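Local coordinates for protein putative oxidoreductase with NAD(P)-binding Rossmann-fold domain (Clostridium difficile, PDB 3UUW) that probably acts as an NAD(P)-dependent oxidoreductase of the Gfo/Idh/MocA family, pairing a Rossmann-fold nucleotide-binding domain with a sheet-rich C-terminal domain, at residues C148-N153 against R218-K223; L155-F160 against N195-F200; T163-Y168 against K295-L300; I199-K204 against T214-D219. One frame throughout, in Å; residues are numbered along the deposited sequence. Where two conformers were deposited one is given.

Interaction 1 of 4, residues C148-N153 against R218-K223; sequences CKHGLN and RDSGTK
G151 and K223 bring the two backbones together, their CA atoms 4.2 Å apart, where strand 142-150 ends and the loop from strand 211-217 to strand 224-231 swings past it. Because strand 142-150 lies between those two strands in the mixed sheet, the loop has to cross over its end, and this contact is that crossing. One direct hydrogen bond fixes the crossing point: S220 N donates to G151 O at 2.9 Å, arriving nearly along the C=O axis (170°) with 148° at the hydrogen. Alongside it, K223 CA makes a CA-H...O contact of 3.4 Å with H150 O. T222 N, buried here, has no partner in the model.

Side chains add modest packing. H150 CB rests on S220 CB at 3.8 Å, while its ring is held elsewhere, ND1 by H217 N and NE2 by a bound di(hydroxyethyl)ether, probably from the crystallisation liquor. L152 CD1 lies 3.6 Å from S220 O.

Two waters extend the polar links between the segments. One donates to H150 O and accepts from K223 NZ; a bend at chi4 (61°) puts NZ there at the end of an otherwise extended chain. The other accepts from N153 N and donates to D219 OD1 and, at 2.6 Å, to S220 O. D219 and G221 also form backbone hydrogen bonds with the second subunit, so the loop lies at a subunit interface.

K149 NZ and K223 NZ are 4.4 Å apart, a like-charge approach whose repulsion is probably eased by D167, whose carboxylate forms salt bridges with both K149 and R218.

Interaction 2 of 4, residues L155-F160 against N195-F200; sequences LRNVRF and NKNLIF
N157 and N197 meet through their amides: N157 has CG anti to its backbone N (chi1 -161°), N197 has CG beside its own. N157 is the centre of an inverse gamma turn in the loop leading to helix 160-179, with R159 at the N-cap position. The turn offers N197 two acceptors, and the ND2 hydrogens go one to each. N157 OD1 is met at 3.1 Å in its carbonyl plane, on a lone pair, although the two amide planes stand 89° apart. V158 O lies 3.0 Å from ND2 and close to the N197 amide plane, with the donor well above the V158 carbonyl plane (69°). N197 OD1 is bound by T193 OG1, which fixes the amide from its other end.

The start of the helix is joined to the opposite loop by F160 N, which donates to K196 O at 2.8 Å. Next to it F160 CB packs on L198 CB at 3.9 Å, where strand 198-206 begins. Just beyond, I199 and F200 both face F191 in a classic beta bulge. One water completes the join, donating to V158 O at 2.7 Å and accepting from L198 N at 2.9 Å.

Interaction 3 of 4, residues T163-Y168 against K295-L300; sequences TLIDDY and KAQRLL
L300 fills most of this interface, its side chain directed between I165 and Y168 of the facing helix. The motif is a pair of packed helices running roughly antiparallel: segments 163-168 and 295-300 make an angle of 146° between their N-to-C directions, with axes 10.1 Å apart at closest approach. Helix 160-179 covers one face of the mixed sheet through L164 and Y168, both of which touch V201, and helix 295-305 is the last helix of the chain.

Three residues account for most of the buried surface: L300, I165 and Q297. L300 uses all its branches. Its CD1 lies 3.4 Å from L164 O. I165 is modelled in two conformers, and in the one given its CD1 lies 3.8 Å from L300 CB as the two side chains slide past each other in opposite directions. The same CD1 is 4.0 Å from Q297 CG, the side chains crossing at a slant; both of these contacts are less certain than the rest. Q297 is extended beyond CG, and its NE2 donates to A100 O, so only the aliphatic part of the side chain serves this contact.

No hydrogen bond joins the segments; the evidence is for apolar packing. I165 and Q297 also both touch P98, which follows K97 in a D-K-P sequence resembling the E-K-P motif of this family, placing the helix pair beside the Rossmann domain. The Y168 hydroxyl is hydrogen-bonded to T214 OG1 and H203 ND1, which probably helps to fix the ring. At the other end of the ring, L300 CD2 approaches Y168 CD2 at 3.6 Å, at the ring edge and near its plane.

Interaction 4 of 4, residues I199-K204 against T214-D219; sequences IFVSHK and TSMHRD
V201 and M216 exchange a pair of backbone hydrogen bonds, M216 N to V201 O at 2.9 Å and V201 N to M216 O at 3.0 Å, which marks them as a hydrogen-bonded antiparallel pair. R218 N donates to I199 O at 2.9 Å in an almost straight bond (171° at the hydrogen), carrying the pairing one step past the end of strand 211-217. Toward the other end H203 N donates to T214 O at 3.0 Å. Between these lie the non-hydrogen-bonded pairs F200-H217 and S202-S215, where the chains draw closer and F200 CA and S215 CA make CA-H...O contacts with M216 O and V201 O.

The ladder is a beta hairpin of strands 198-206 and 211-217 within the mixed sheet of the C-terminal domain, antiparallel with 177° between the N-to-C directions of the two segments. Its two faces have different neighbours. V201, H203, T214 and M216 lie on the face covered by helix 160-179, where Y168 also touches M216 and V171 touches T214. V201 CG1 stands between its backbone N and carbonyl carbon, and rests on M216 CB at 3.9 Å. The M216 chain leads away from the ladder to a weak hydrogen bond with R218 NH1, whose stronger partner is the carboxylate of D167.

F200, S202, S215 and H217 line the face toward the second subunit, where F200 packs on V143 and H217 on S231 of that chain. F200 turns its ring edge toward the H217 face in an offset edge-to-face pair, centroids 6.0 Å apart and planes at 74°. Closer in, F200 CD1 is 3.7 Å from H217 CB, which lies in the plane of the F200 ring.

From the N terminus, interaction 1 opens first, at the end of strand 142-150, and closes its loop at 218-223. Within that span interaction 2 ties the approach to helix 160-179 to the start of strand 198-206. Interaction 3 opens on that helix and closes only at helix 295-305, so it crosses both interactions 1 and 2 along the chain and encloses interaction 4. Interaction 4 shares I199 and F200 with interaction 2 and R218 and D219 with interaction 1, making a continuous path across neighbouring strands of one sheet. Interactions 2 and 3 also touch directly, where L198 packs on T163 and L164 of helix 160-179.

Interaction 1 of 4, residues C148-N153 against R218-K223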
# COMPACT_ATOMS: atom_id res chain seq x y z
N CYS A 148 -12.89 13.03 5.21
CA CYS A 148 -12.20 14.15 4.59
C CYS A 148 -12.36 14.16 3.09
O CYS A 148 -12.59 13.11 2.48
CB CYS A 148 -10.73 14.16 4.94
SG CYS A 148 -9.85 12.81 4.23
N LYS A 149 -12.23 15.35 2.51
CA LYS A 149 -12.31 15.54 1.06
C LYS A 149 -11.42 16.71 0.71
O LYS A 149 -11.80 17.87 0.90
CB LYS A 149 -13.76 15.78 0.62
CG LYS A 149 -13.95 15.82 -0.86
CD LYS A 149 -15.44 15.87 -1.21
CE LYS A 149 -15.71 15.58 -2.68
NZ LYS A 149 -15.21 16.65 -3.58
N HIS A 150 -10.24 16.39 0.19
CA HIS A 150 -9.21 17.38 -0.09
C HIS A 150 -8.99 17.52 -1.57
O HIS A 150 -9.20 16.58 -2.34
CB HIS A 150 -7.90 16.99 0.57
CG HIS A 150 -8.01 16.77 2.05
ND1 HIS A 150 -8.71 17.62 2.88
CD2 HIS A 150 -7.47 15.82 2.86
CE1 HIS A 150 -8.61 17.20 4.13
NE2 HIS A 150 -7.84 16.12 4.14
N GLY A 151 -8.52 18.69 -1.98
CA GLY A 151 -8.31 18.91 -3.38
C GLY A 151 -6.95 19.48 -3.64
O GLY A 151 -6.34 20.05 -2.73
N LEU A 152 -6.51 19.30 -4.89
CA LEU A 152 -5.24 19.79 -5.40
C LEU A 152 -5.52 21.00 -6.29
O LEU A 152 -6.32 20.90 -7.22
CB LEU A 152 -4.56 18.69 -6.22
CG LEU A 152 -3.24 19.05 -6.92
CD1 LEU A 152 -2.10 19.32 -5.93
CD2 LEU A 152 -2.85 17.94 -7.90
N ASN A 153 -4.89 22.13 -5.99
CA ASN A 153 -5.10 23.36 -6.77
C ASN A 153 -6.61 23.66 -6.94
O ASN A 153 -7.05 24.07 -8.02
CB ASN A 153 -4.42 23.23 -8.14
CG ASN A 153 -2.95 22.83 -8.03
OD1 ASN A 153 -2.22 23.34 -7.20
ND2 ASN A 153 -2.52 21.91 -8.89
N ARG A 218 -8.74 22.71 0.54
CA ARG A 218 -8.83 23.05 -0.87
C ARG A 218 -7.49 23.26 -1.54
O ARG A 218 -7.44 23.37 -2.78
CB ARG A 218 -9.66 24.33 -1.02
CG ARG A 218 -11.02 24.28 -0.34
CD ARG A 218 -11.96 23.26 -0.96
NE ARG A 218 -12.28 23.59 -2.36
CZ ARG A 218 -13.12 22.89 -3.12
NH1 ARG A 218 -13.75 21.82 -2.62
NH2 ARG A 218 -13.33 23.26 -4.37
N ASP A 219 -6.41 23.33 -0.76
CA ASP A 219 -5.07 23.58 -1.29
C ASP A 219 -4.12 22.53 -0.73
O ASP A 219 -3.06 22.85 -0.19
CB ASP A 219 -4.60 25.00 -0.91
CG ASP A 219 -3.45 25.48 -1.78
OD1 ASP A 219 -3.16 24.82 -2.79
OD2 ASP A 219 -2.83 26.53 -1.46
N SER A 220 -4.51 21.27 -0.90
CA SER A 220 -3.76 20.10 -0.41
C SER A 220 -2.75 19.57 -1.45
O SER A 220 -2.39 20.28 -2.44
CB SER A 220 -4.77 19.01 -0.02
OG SER A 220 -4.16 17.92 0.67
N GLY A 221 -2.22 18.38 -1.21
CA GLY A 221 -1.20 17.80 -2.08
C GLY A 221 -1.71 16.79 -3.05
O GLY A 221 -0.95 16.26 -3.87
N THR A 222 -3.01 16.50 -2.97
CA THR A 222 -3.64 15.55 -3.84
C THR A 222 -5.15 15.68 -3.71
O THR A 222 -5.67 16.31 -2.77
CB THR A 222 -3.20 14.10 -3.48
OG1 THR A 222 -3.39 13.21 -4.59
CG2 THR A 222 -3.90 13.59 -2.24
N LYS A 223 -5.85 15.08 -4.66
CA LYS A 223 -7.29 14.96 -4.57
C LYS A 223 -7.55 13.62 -3.89
O LYS A 223 -7.21 12.57 -4.43
CB LYS A 223 -7.90 15.01 -5.96
CG LYS A 223 -9.41 14.89 -5.96
CD LYS A 223 -9.94 15.03 -7.39
CE LYS A 223 -11.37 14.53 -7.51
NZ LYS A 223 -12.29 15.30 -6.63
O HOH W 1 -11.77 15.95 -3.56
O HOH W 2 -2.89 22.39 -3.86

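Interaction 2 of 4, residues L155-F160 against N195-F200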
# COMPACT_ATOMS: atom_id res chain seq x y z
N LEU A 155 -8.25 25.85 -5.01
CA LEU A 155 -8.44 27.16 -4.41
C LEU A 155 -8.77 28.14 -5.52
O LEU A 155 -7.93 28.40 -6.40
CB LEU A 155 -7.16 27.56 -3.67
CG LEU A 155 -7.18 28.63 -2.58
CD1 LEU A 155 -8.09 28.20 -1.45
CD2 LEU A 155 -5.78 28.87 -2.07
N ARG A 156 -10.00 28.67 -5.51
CA ARG A 156 -10.48 29.56 -6.57
C ARG A 156 -11.11 30.83 -6.02
O ARG A 156 -11.32 30.96 -4.80
CB ARG A 156 -11.47 28.80 -7.46
CG ARG A 156 -10.90 27.51 -8.06
CD ARG A 156 -9.73 27.79 -9.01
NE ARG A 156 -10.20 28.11 -10.36
CZ ARG A 156 -10.06 27.31 -11.42
NH1 ARG A 156 -9.44 26.14 -11.32
NH2 ARG A 156 -10.53 27.70 -12.61
N ASN A 157 -11.44 31.77 -6.91
CA ASN A 157 -11.99 33.04 -6.46
C ASN A 157 -13.52 33.06 -6.45
O ASN A 157 -14.16 33.73 -7.26
CB ASN A 157 -11.42 34.20 -7.28
CG ASN A 157 -11.59 35.55 -6.58
OD1 ASN A 157 -11.88 35.61 -5.39
ND2 ASN A 157 -11.40 36.63 -7.33
N VAL A 158 -14.09 32.30 -5.52
CA VAL A 158 -15.52 32.30 -5.28
C VAL A 158 -15.65 32.42 -3.77
O VAL A 158 -14.80 31.92 -3.04
CB VAL A 158 -16.20 31.03 -5.77
CG1 VAL A 158 -17.71 31.22 -5.76
CG2 VAL A 158 -15.72 30.68 -7.18
N ARG A 159 -16.68 33.11 -3.30
CA ARG A 159 -16.83 33.29 -1.86
C ARG A 159 -16.96 31.90 -1.19
O ARG A 159 -17.52 30.97 -1.76
CB ARG A 159 -18.00 34.20 -1.53
CG ARG A 159 -17.95 34.72 -0.11
CD ARG A 159 -19.03 35.75 0.18
NE ARG A 159 -18.92 36.20 1.56
CZ ARG A 159 -19.69 37.11 2.14
NH1 ARG A 159 -20.67 37.70 1.47
NH2 ARG A 159 -19.47 37.43 3.41
N PHE A 160 -16.43 31.79 0.02
CA PHE A 160 -16.39 30.50 0.73
C PHE A 160 -17.76 29.82 0.87
O PHE A 160 -17.84 28.59 0.83
CB PHE A 160 -15.75 30.67 2.10
CG PHE A 160 -16.66 31.33 3.09
CD1 PHE A 160 -16.81 32.71 3.11
CD2 PHE A 160 -17.39 30.56 3.99
CE1 PHE A 160 -17.66 33.32 4.02
CE2 PHE A 160 -18.23 31.17 4.91
CZ PHE A 160 -18.37 32.55 4.92
N ASN A 195 -9.51 37.52 0.58
CA ASN A 195 -10.68 37.78 -0.27
C ASN A 195 -11.87 36.85 0.01
O ASN A 195 -12.75 36.72 -0.83
CB ASN A 195 -10.30 37.70 -1.75
CG ASN A 195 -9.44 38.88 -2.19
OD1 ASN A 195 -9.52 39.97 -1.63
ND2 ASN A 195 -8.63 38.66 -3.22
N LYS A 196 -11.88 36.21 1.18
CA LYS A 196 -12.99 35.34 1.62
C LYS A 196 -13.21 34.05 0.82
O LYS A 196 -14.34 33.52 0.81
CB LYS A 196 -14.30 36.14 1.73
CG LYS A 196 -14.55 36.77 3.10
CD LYS A 196 -13.36 37.55 3.61
CE LYS A 196 -13.65 38.18 4.95
NZ LYS A 196 -12.47 38.93 5.44
N ASN A 197 -12.16 33.53 0.20
CA ASN A 197 -12.23 32.24 -0.48
C ASN A 197 -11.91 31.14 0.56
O ASN A 197 -11.09 31.37 1.46
CB ASN A 197 -11.23 32.16 -1.62
CG ASN A 197 -11.26 33.40 -2.51
OD1 ASN A 197 -10.25 34.06 -2.67
ND2 ASN A 197 -12.44 33.73 -3.04
N LEU A 198 -12.52 29.97 0.42
CA LEU A 198 -12.27 28.85 1.33
C LEU A 198 -10.91 28.22 1.14
O LEU A 198 -10.56 27.80 0.02
CB LEU A 198 -13.34 27.76 1.14
CG LEU A 198 -13.22 26.53 2.08
CD1 LEU A 198 -13.38 26.95 3.52
CD2 LEU A 198 -14.24 25.47 1.71
N ILE A 199 -10.15 28.13 2.22
CA ILE A 199 -8.88 27.38 2.23
C ILE A 199 -9.09 26.02 2.91
O ILE A 199 -8.81 24.96 2.34
CB ILE A 199 -7.76 28.11 3.01
CG1 ILE A 199 -7.42 29.47 2.38
CG2 ILE A 199 -6.49 27.22 3.07
CD1 ILE A 199 -6.52 30.32 3.25
N PHE A 200 -9.57 26.06 4.14
CA PHE A 200 -9.76 24.84 4.93
C PHE A 200 -10.96 24.98 5.84
O PHE A 200 -11.21 26.06 6.37
CB PHE A 200 -8.50 24.62 5.76
CG PHE A 200 -8.58 23.45 6.69
CD1 PHE A 200 -8.33 22.17 6.24
CD2 PHE A 200 -8.92 23.63 8.02
CE1 PHE A 200 -8.43 21.06 7.09
CE2 PHE A 200 -9.02 22.52 8.87
CZ PHE A 200 -8.75 21.24 8.40
O HOH W 3 -14.08 29.55 -1.99

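Interaction 3 of 4, residues T163-Y168 against K295-L300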
# COMPACT_ATOMS: atom_id res chain seq x y z
N THR A 163 -18.57 27.48 -2.01
CA THR A 163 -17.80 26.23 -1.92
C THR A 163 -18.36 25.29 -0.83
O THR A 163 -18.46 24.09 -1.02
CB THR A 163 -16.32 26.54 -1.68
OG1 THR A 163 -15.88 27.50 -2.65
CG2 THR A 163 -15.47 25.29 -1.79
N LEU A 164 -18.77 25.85 0.30
CA LEU A 164 -19.35 25.01 1.34
C LEU A 164 -20.63 24.29 0.86
O LEU A 164 -20.73 23.09 0.99
CB LEU A 164 -19.65 25.84 2.59
CG LEU A 164 -18.45 26.37 3.38
CD1 LEU A 164 -18.95 27.18 4.58
CD2 LEU A 164 -17.50 25.24 3.84
N ILE A 165 -21.55 25.05 0.27
CA ILE A 165 -22.83 24.52 -0.18
C ILE A 165 -22.70 23.57 -1.37
O ILE A 165 -23.49 22.64 -1.51
CB ILE A 165 -23.78 25.68 -0.57
CG1 ILE A 165 -24.08 26.56 0.65
CG2 ILE A 165 -25.08 25.14 -1.11
CD1 ILE A 165 -24.83 25.83 1.73
N ASP A 166 -21.68 23.81 -2.19
CA ASP A 166 -21.45 23.07 -3.43
C ASP A 166 -20.65 21.78 -3.23
O ASP A 166 -20.90 20.79 -3.91
CB ASP A 166 -20.69 23.97 -4.41
CG ASP A 166 -20.60 23.38 -5.80
OD1 ASP A 166 -21.64 22.94 -6.35
OD2 ASP A 166 -19.48 23.38 -6.36
N ASP A 167 -19.67 21.81 -2.32
CA ASP A 167 -18.78 20.67 -2.16
C ASP A 167 -18.67 20.13 -0.74
O ASP A 167 -18.78 18.92 -0.54
CB ASP A 167 -17.40 21.01 -2.69
CG ASP A 167 -16.59 19.76 -3.04
OD1 ASP A 167 -17.11 18.62 -2.94
OD2 ASP A 167 -15.41 19.91 -3.42
N TYR A 168 -18.49 20.99 0.25
CA TYR A 168 -18.43 20.51 1.63
C TYR A 168 -19.73 19.83 2.04
O TYR A 168 -19.74 18.99 2.94
CB TYR A 168 -18.14 21.64 2.59
CG TYR A 168 -17.77 21.26 4.01
CD1 TYR A 168 -16.74 20.36 4.28
CD2 TYR A 168 -18.37 21.89 5.07
CE1 TYR A 168 -16.36 20.05 5.60
CE2 TYR A 168 -18.01 21.58 6.41
CZ TYR A 168 -16.99 20.68 6.66
OH TYR A 168 -16.63 20.42 7.98
N LYS A 295 -31.15 18.75 5.06
CA LYS A 295 -30.62 18.81 6.42
C LYS A 295 -29.14 19.18 6.47
O LYS A 295 -28.73 19.92 7.35
CB LYS A 295 -30.91 17.54 7.20
CG LYS A 295 -30.29 16.30 6.78
CD LYS A 295 -30.61 15.27 7.91
CE LYS A 295 -30.02 13.95 7.70
NZ LYS A 295 -30.53 13.02 8.77
N ALA A 296 -28.33 18.66 5.53
CA ALA A 296 -26.93 19.05 5.46
C ALA A 296 -26.82 20.55 5.12
O ALA A 296 -26.03 21.31 5.72
CB ALA A 296 -26.18 18.21 4.43
N GLN A 297 -27.64 21.00 4.18
CA GLN A 297 -27.63 22.41 3.79
C GLN A 297 -28.02 23.34 4.94
O GLN A 297 -27.43 24.41 5.11
CB GLN A 297 -28.54 22.64 2.60
CG GLN A 297 -28.35 24.00 1.95
CD GLN A 297 -29.25 24.18 0.75
OE1 GLN A 297 -30.04 23.29 0.41
NE2 GLN A 297 -29.17 25.35 0.12
N ARG A 298 -28.98 22.90 5.74
CA ARG A 298 -29.43 23.65 6.90
C ARG A 298 -28.27 23.82 7.88
O ARG A 298 -28.06 24.91 8.40
CB ARG A 298 -30.61 22.92 7.56
CG ARG A 298 -31.30 23.70 8.62
CD ARG A 298 -32.33 22.83 9.35
NE ARG A 298 -33.40 22.37 8.48
CZ ARG A 298 -34.39 23.14 8.00
NH1 ARG A 298 -34.48 24.43 8.32
NH2 ARG A 298 -35.32 22.60 7.22
N LEU A 299 -27.49 22.76 8.09
CA LEU A 299 -26.37 22.85 8.99
C LEU A 299 -25.34 23.82 8.43
O LEU A 299 -24.79 24.65 9.17
CB LEU A 299 -25.77 21.46 9.22
CG LEU A 299 -24.60 21.35 10.19
CD1 LEU A 299 -24.90 22.09 11.47
CD2 LEU A 299 -24.32 19.87 10.45
N LEU A 300 -25.11 23.76 7.13
CA LEU A 300 -24.16 24.68 6.48
C LEU A 300 -24.59 26.15 6.53
O LEU A 300 -23.75 27.04 6.69
CB LEU A 300 -23.88 24.26 5.04
CG LEU A 300 -23.10 22.95 4.91
CD1 LEU A 300 -23.01 22.51 3.46
CD2 LEU A 300 -21.71 23.11 5.52

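Interaction 4 of 4, residues I199-K204 against T214-D219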
# COMPACT_ATOMS: atom_id res chain seq x y z
N ILE A 199 -10.15 28.13 2.22
CA ILE A 199 -8.88 27.38 2.23
C ILE A 199 -9.09 26.02 2.91
O ILE A 199 -8.81 24.96 2.34
CB ILE A 199 -7.76 28.11 3.01
CG1 ILE A 199 -7.42 29.47 2.38
CG2 ILE A 199 -6.49 27.22 3.07
CD1 ILE A 199 -6.52 30.32 3.25
N PHE A 200 -9.57 26.06 4.14
CA PHE A 200 -9.76 24.84 4.93
C PHE A 200 -10.96 24.98 5.84
O PHE A 200 -11.21 26.06 6.37
CB PHE A 200 -8.50 24.62 5.76
CG PHE A 200 -8.58 23.45 6.69
CD1 PHE A 200 -8.33 22.17 6.24
CD2 PHE A 200 -8.92 23.63 8.02
CE1 PHE A 200 -8.43 21.06 7.09
CE2 PHE A 200 -9.02 22.52 8.87
CZ PHE A 200 -8.75 21.24 8.40
N VAL A 201 -11.70 23.89 6.01
CA VAL A 201 -12.82 23.86 6.93
C VAL A 201 -12.84 22.51 7.61
O VAL A 201 -12.54 21.49 7.00
CB VAL A 201 -14.18 24.13 6.24
CG1 VAL A 201 -14.47 23.10 5.18
CG2 VAL A 201 -15.34 24.18 7.26
N SER A 202 -13.19 22.52 8.88
CA SER A 202 -13.33 21.30 9.65
C SER A 202 -14.34 21.49 10.75
O SER A 202 -14.52 22.59 11.27
CB SER A 202 -11.98 20.90 10.24
OG SER A 202 -12.14 19.79 11.10
N HIS A 203 -15.02 20.39 11.09
CA HIS A 203 -15.99 20.37 12.18
C HIS A 203 -15.90 19.10 12.95
O HIS A 203 -15.45 18.07 12.45
CB HIS A 203 -17.40 20.53 11.66
CG HIS A 203 -17.67 21.90 11.14
ND1 HIS A 203 -17.44 22.26 9.83
CD2 HIS A 203 -18.05 23.02 11.78
CE1 HIS A 203 -17.72 23.54 9.68
NE2 HIS A 203 -18.07 24.04 10.86
N LYS A 204 -16.30 19.19 14.21
CA LYS A 204 -16.54 18.02 15.00
C LYS A 204 -18.05 18.00 15.25
O LYS A 204 -18.62 18.98 15.82
CB LYS A 204 -15.77 18.04 16.30
CG LYS A 204 -15.98 16.80 17.14
CD LYS A 204 -15.19 16.86 18.44
CE LYS A 204 -13.73 16.51 18.24
NZ LYS A 204 -13.60 15.03 17.97
N THR A 214 -15.10 16.00 10.42
CA THR A 214 -15.18 16.31 9.00
C THR A 214 -14.14 17.32 8.63
O THR A 214 -13.87 18.22 9.41
CB THR A 214 -16.56 16.90 8.63
OG1 THR A 214 -16.82 18.09 9.39
CG2 THR A 214 -17.67 15.88 8.91
N SER A 215 -13.53 17.16 7.46
CA SER A 215 -12.41 18.03 7.04
C SER A 215 -12.27 18.19 5.51
O SER A 215 -12.36 17.23 4.77
CB SER A 215 -11.11 17.46 7.60
OG SER A 215 -9.96 18.19 7.19
N MET A 216 -11.98 19.41 5.07
CA MET A 216 -11.81 19.71 3.66
C MET A 216 -10.73 20.80 3.47
O MET A 216 -10.89 21.95 3.87
CB MET A 216 -13.15 20.16 3.05
CG MET A 216 -13.01 20.84 1.66
SD MET A 216 -14.59 21.16 0.85
CE MET A 216 -15.06 19.47 0.39
N HIS A 217 -9.62 20.41 2.83
CA HIS A 217 -8.53 21.33 2.50
C HIS A 217 -8.52 21.48 0.98
O HIS A 217 -8.34 20.51 0.24
CB HIS A 217 -7.20 20.80 3.00
CG HIS A 217 -6.07 21.76 2.87
ND1 HIS A 217 -4.76 21.35 2.85
CD2 HIS A 217 -6.06 23.10 2.77
CE1 HIS A 217 -3.98 22.41 2.73
NE2 HIS A 217 -4.74 23.49 2.68
N ARG A 218 -8.74 22.71 0.54
CA ARG A 218 -8.83 23.05 -0.87
C ARG A 218 -7.49 23.26 -1.54
O ARG A 218 -7.44 23.37 -2.78
CB ARG A 218 -9.66 24.33 -1.02
CG ARG A 218 -11.02 24.28 -0.34
CD ARG A 218 -11.96 23.26 -0.96
NE ARG A 218 -12.28 23.59 -2.36
CZ ARG A 218 -13.12 22.89 -3.12
NH1 ARG A 218 -13.75 21.82 -2.62
NH2 ARG A 218 -13.33 23.26 -4.37
N ASP A 219 -6.41 23.33 -0.76
CA ASP A 219 -5.07 23.58 -1.29
C ASP A 219 -4.12 22.53 -0.73
O ASP A 219 -3.06 22.85 -0.19
CB ASP A 219 -4.60 25.00 -0.91
CG ASP A 219 -3.45 25.48 -1.78
OD1 ASP A 219 -3.16 24.82 -2.79
OD2 ASP A 219 -2.83 26.53 -1.46